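PDB 3LAS: putative carbonic anhydrase from Streptococcus mutans, which binds one zinc ion per subunit and, as a beta-class carbonic anhydrase, probably interconverts hydrogencarbonate and carbon dioxide. Local coordinates for residues Ile127-Leu138 / Ile148-Asp156. Numbering follows the deposited sequence. Where two conformers were deposited one is given.
Sequences IEESVREDIALL and IIISGAIYD
Helix 127-140 packs along strand 149-155 of the central mixed sheet in a helix-on-sheet layer, its 127-138 part running nearly antiparallel at 155°, with the axes of the two segments 8.4 Å apart. The nearest CA atoms are those of Val131 and Gly152, 6.0 Å apart; the absence of a side chain at Gly152 lets Val131 and Ile135 settle onto the strand backbone. Val131 CG1 rests on Gly152 CA at 3.6 Å. From one turn further along, Ile135 reaches the same spot, its extended chain (chi2 178°) carrying CD1 to 3.7 Å from Gly152 N. Two isoleucines flank this dip. Ile150 lies alongside Ile135, pointing the opposite way, its CG2 3.9 Å from Ile135 CG1, while its CD1 abuts Leu138 CB at 3.8 Å. On the other flank, Ile154 CD1 meets Ile127 CG2 at 3.6 Å and touches CG, CD and OE2 of Glu128, each at 3.8 Å, the Glu128 chain turning at chi2 (80°) to run roughly perpendicular to Ile154. Away from the strand, salt bridges from Glu133 and Asp134 tie the helix to Arg65. The strand's reverse face packs on Phe6 of the second subunit through Ser151 and Ala153. Ile154 also lies near the zinc ligand His91. Such a helix, followed by a strand pairing parallel with strand 85-91, belongs to the alpha/beta core of beta-class carbonic anhydrases.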
loop_
_atom_site.group_PDB
_atom_site.type_symbol
_atom_site.label_atom_id
_atom_site.label_comp_id
_atom_site.label_asym_id
_atom_site.label_seq_id
_atom_site.Cartn_x
_atom_site.Cartn_y
_atom_site.Cartn_z
ATOM N N ILE A 127 18.629 1.051 -7.388
ATOM C CA ILE A 127 17.201 0.758 -7.582
ATOM C C ILE A 127 16.995 -0.585 -8.242
ATOM O O ILE A 127 16.135 -1.392 -7.856
ATOM C CB ILE A 127 16.422 1.837 -8.332
ATOM C CG1 ILE A 127 16.640 3.229 -7.740
ATOM C CG2 ILE A 127 14.964 1.567 -8.239
ATOM C CD1 ILE A 127 16.073 4.327 -8.828
ATOM N N GLU A 128 17.718 -0.863 -9.329
ATOM C CA GLU A 128 17.550 -2.135 -10.041
ATOM C C GLU A 128 17.811 -3.268 -9.148
ATOM O O GLU A 128 17.102 -4.314 -9.153
ATOM C CB GLU A 128 18.411 -2.182 -11.314
ATOM C CG GLU A 128 18.029 -1.197 -12.321
ATOM C CD GLU A 128 18.492 0.205 -12.166
ATOM O OE1 GLU A 128 19.099 0.579 -11.163
ATOM O OE2 GLU A 128 18.282 1.028 -13.124
ATOM N N GLU A 129 18.889 -3.164 -8.331
ATOM C CA GLU A 129 19.179 -4.261 -7.455
ATOM C C GLU A 129 18.126 -4.444 -6.391
ATOM O O GLU A 129 17.823 -5.597 -6.011
ATOM C CB GLU A 129 20.544 -4.112 -6.701
ATOM C CG GLU A 129 21.775 -4.277 -7.579
ATOM C CD GLU A 129 21.842 -5.614 -8.337
ATOM O OE1 GLU A 129 21.265 -6.629 -8.028
ATOM O OE2 GLU A 129 22.550 -5.546 -9.266
ATOM N N SER A 130 17.527 -3.357 -5.889
ATOM C CA SER A 130 16.461 -3.478 -4.934
ATOM C C SER A 130 15.250 -4.259 -5.496
ATOM O O SER A 130 14.624 -5.025 -4.773
ATOM C CB SER A 130 16.066 -2.123 -4.398
ATOM O OG SER A 130 15.316 -1.319 -5.320
ATOM N N VAL A 131 14.965 -4.045 -6.766
ATOM C CA VAL A 131 13.862 -4.776 -7.425
ATOM C C VAL A 131 14.247 -6.235 -7.510
ATOM O O VAL A 131 13.453 -7.117 -7.176
ATOM C CB VAL A 131 13.602 -4.171 -8.801
ATOM C CG1 VAL A 131 12.567 -5.039 -9.575
ATOM C CG2 VAL A 131 13.037 -2.765 -8.694
ATOM N N ARG A 132 15.452 -6.550 -7.943
ATOM C CA ARG A 132 15.869 -7.960 -8.062
ATOM C C ARG A 132 15.869 -8.631 -6.682
ATOM O O ARG A 132 15.450 -9.801 -6.565
ATOM C CB ARG A 132 17.281 -8.058 -8.593
ATOM C CG ARG A 132 17.384 -7.586 -9.995
ATOM C CD ARG A 132 18.899 -7.717 -10.503
ATOM N NE ARG A 132 18.867 -7.086 -11.832
ATOM C CZ ARG A 132 19.529 -6.028 -12.197
ATOM N NH1 ARG A 132 20.446 -5.473 -11.458
ATOM N NH2 ARG A 132 19.294 -5.537 -13.390
ATOM N N GLU A 133 16.281 -7.943 -5.626
ATOM C CA GLU A 133 16.281 -8.552 -4.295
ATOM C C GLU A 133 14.828 -8.863 -3.852
ATOM O O GLU A 133 14.568 -9.938 -3.280
ATOM C CB GLU A 133 16.957 -7.606 -3.314
ATOM C CG GLU A 133 16.894 -8.006 -1.890
ATOM C CD GLU A 133 17.575 -6.964 -0.952
ATOM O OE1 GLU A 133 17.551 -5.770 -1.328
ATOM O OE2 GLU A 133 18.156 -7.389 0.119
ATOM N N ASP A 134 13.892 -7.950 -4.135
ATOM C CA ASP A 134 12.507 -8.173 -3.682
ATOM C C ASP A 134 11.854 -9.287 -4.491
ATOM O O ASP A 134 11.114 -10.155 -3.921
ATOM C CB ASP A 134 11.737 -6.837 -3.794
ATOM C CG ASP A 134 12.054 -5.948 -2.636
ATOM O OD1 ASP A 134 12.253 -6.421 -1.508
ATOM O OD2 ASP A 134 12.010 -4.754 -2.796
ATOM N N ILE A 135 12.164 -9.386 -5.782
ATOM C CA ILE A 135 11.664 -10.533 -6.612
ATOM C C ILE A 135 12.239 -11.798 -6.038
ATOM O O ILE A 135 11.467 -12.796 -5.913
ATOM C CB ILE A 135 11.975 -10.291 -8.051
ATOM C CG1 ILE A 135 11.088 -9.135 -8.579
ATOM C CG2 ILE A 135 11.719 -11.623 -8.845
ATOM C CD1 ILE A 135 11.397 -8.811 -10.049
ATOM N N ALA A 136 13.539 -11.844 -5.675
ATOM C CA ALA A 136 14.085 -13.088 -5.071
ATOM C C ALA A 136 13.429 -13.431 -3.777
ATOM O O ALA A 136 13.162 -14.652 -3.549
ATOM C CB ALA A 136 15.583 -12.908 -4.844
ATOM N N LEU A 137 13.063 -12.479 -2.922
ATOM C CA LEU A 137 12.355 -12.840 -1.740
ATOM C C LEU A 137 11.013 -13.470 -2.022
ATOM O O LEU A 137 10.616 -14.414 -1.309
ATOM C CB LEU A 137 12.120 -11.603 -0.816
ATOM C CG LEU A 137 13.421 -11.064 -0.239
ATOM C CD1 LEU A 137 13.133 -9.657 0.422
ATOM C CD2 LEU A 137 14.003 -12.053 0.838
ATOM N N LEU A 138 10.313 -13.036 -3.044
ATOM C CA LEU A 138 9.041 -13.663 -3.423
ATOM C C LEU A 138 9.229 -15.038 -3.969
ATOM O O LEU A 138 8.516 -15.995 -3.570
ATOM C CB LEU A 138 8.265 -12.801 -4.429
ATOM C CG LEU A 138 7.871 -11.426 -3.883
ATOM C CD1 LEU A 138 7.372 -10.553 -5.055
ATOM C CD2 LEU A 138 6.780 -11.590 -2.815
ATOM N N ILE A 148 3.531 -18.367 -10.883
ATOM C CA ILE A 148 3.106 -16.929 -10.673
ATOM C C ILE A 148 4.214 -16.128 -11.467
ATOM O O ILE A 148 5.415 -16.161 -11.170
ATOM C CB ILE A 148 3.141 -16.385 -9.216
ATOM C CG1 ILE A 148 2.292 -17.119 -8.084
ATOM C CG2 ILE A 148 2.775 -14.844 -9.281
ATOM C CD1 ILE A 148 0.787 -16.878 -8.111
ATOM N N ILE A 149 3.783 -15.381 -12.536
ATOM C CA ILE A 149 4.693 -14.494 -13.243
ATOM C C ILE A 149 4.943 -13.249 -12.356
ATOM O O ILE A 149 4.013 -12.611 -11.834
ATOM C CB ILE A 149 4.130 -14.008 -14.590
ATOM C CG1 ILE A 149 4.034 -15.237 -15.544
ATOM C CG2 ILE A 149 4.999 -12.970 -15.166
ATOM C CD1 ILE A 149 3.328 -14.965 -16.872
ATOM N N ILE A 150 6.184 -12.961 -12.140
ATOM C CA ILE A 150 6.657 -11.822 -11.334
ATOM C C ILE A 150 7.457 -10.908 -12.230
ATOM O O ILE A 150 8.482 -11.365 -12.802
ATOM C CB ILE A 150 7.451 -12.265 -10.107
ATOM C CG1 ILE A 150 6.645 -13.242 -9.283
ATOM C CG2 ILE A 150 7.785 -11.010 -9.275
ATOM C CD1 ILE A 150 7.348 -13.716 -8.013
ATOM N N SER A 151 7.079 -9.662 -12.417
ATOM C CA SER A 151 7.819 -8.706 -13.230
ATOM C C SER A 151 8.357 -7.606 -12.330
ATOM O O SER A 151 7.718 -7.273 -11.331
ATOM C CB SER A 151 6.947 -8.069 -14.350
ATOM O OG SER A 151 6.373 -9.128 -15.128
ATOM N N GLY A 152 9.469 -7.034 -12.667
ATOM C CA GLY A 152 10.055 -5.893 -11.967
ATOM C C GLY A 152 10.063 -4.690 -12.847
ATOM O O GLY A 152 10.259 -4.767 -14.066
ATOM N N ALA A 153 9.915 -3.508 -12.239
ATOM C CA ALA A 153 9.905 -2.248 -12.968
ATOM C C ALA A 153 10.284 -1.088 -12.114
ATOM O O ALA A 153 10.226 -1.183 -10.876
ATOM C CB ALA A 153 8.552 -2.052 -13.633
ATOM N N ILE A 154 10.585 0.033 -12.777
ATOM C CA ILE A 154 10.919 1.327 -12.114
ATOM C C ILE A 154 10.071 2.403 -12.674
ATOM O O ILE A 154 9.942 2.522 -13.924
ATOM C CB ILE A 154 12.395 1.642 -12.304
ATOM C CG1 ILE A 154 13.229 0.674 -11.480
ATOM C CG2 ILE A 154 12.688 3.067 -11.754
ATOM C CD1 ILE A 154 14.753 0.727 -11.783
ATOM N N TYR A 155 9.394 3.142 -11.812
ATOM C CA TYR A 155 8.628 4.340 -12.168
ATOM C C TYR A 155 9.539 5.580 -12.010
ATOM O O TYR A 155 10.155 5.780 -10.935
ATOM C CB TYR A 155 7.441 4.442 -11.180
ATOM C CG TYR A 155 6.601 5.692 -11.392
ATOM C CD1 TYR A 155 6.700 6.754 -10.454
ATOM C CD2 TYR A 155 5.746 5.841 -12.493
ATOM C CE1 TYR A 155 5.893 7.903 -10.633
ATOM C CE2 TYR A 155 4.996 6.970 -12.662
ATOM C CZ TYR A 155 5.058 7.978 -11.760
ATOM O OH TYR A 155 4.300 9.107 -11.993
ATOM N N ASP A 156 9.576 6.427 -13.038
ATOM C CA ASP A 156 10.361 7.694 -12.962
ATOM C C ASP A 156 9.399 8.762 -12.482
ATOM O O ASP A 156 8.444 9.137 -13.203
ATOM C CB ASP A 156 10.888 7.983 -14.359
ATOM C CG ASP A 156 11.743 9.192 -14.402
ATOM O OD1 ASP A 156 12.773 9.149 -15.104
ATOM O OD2 ASP A 156 11.445 10.226 -13.765
#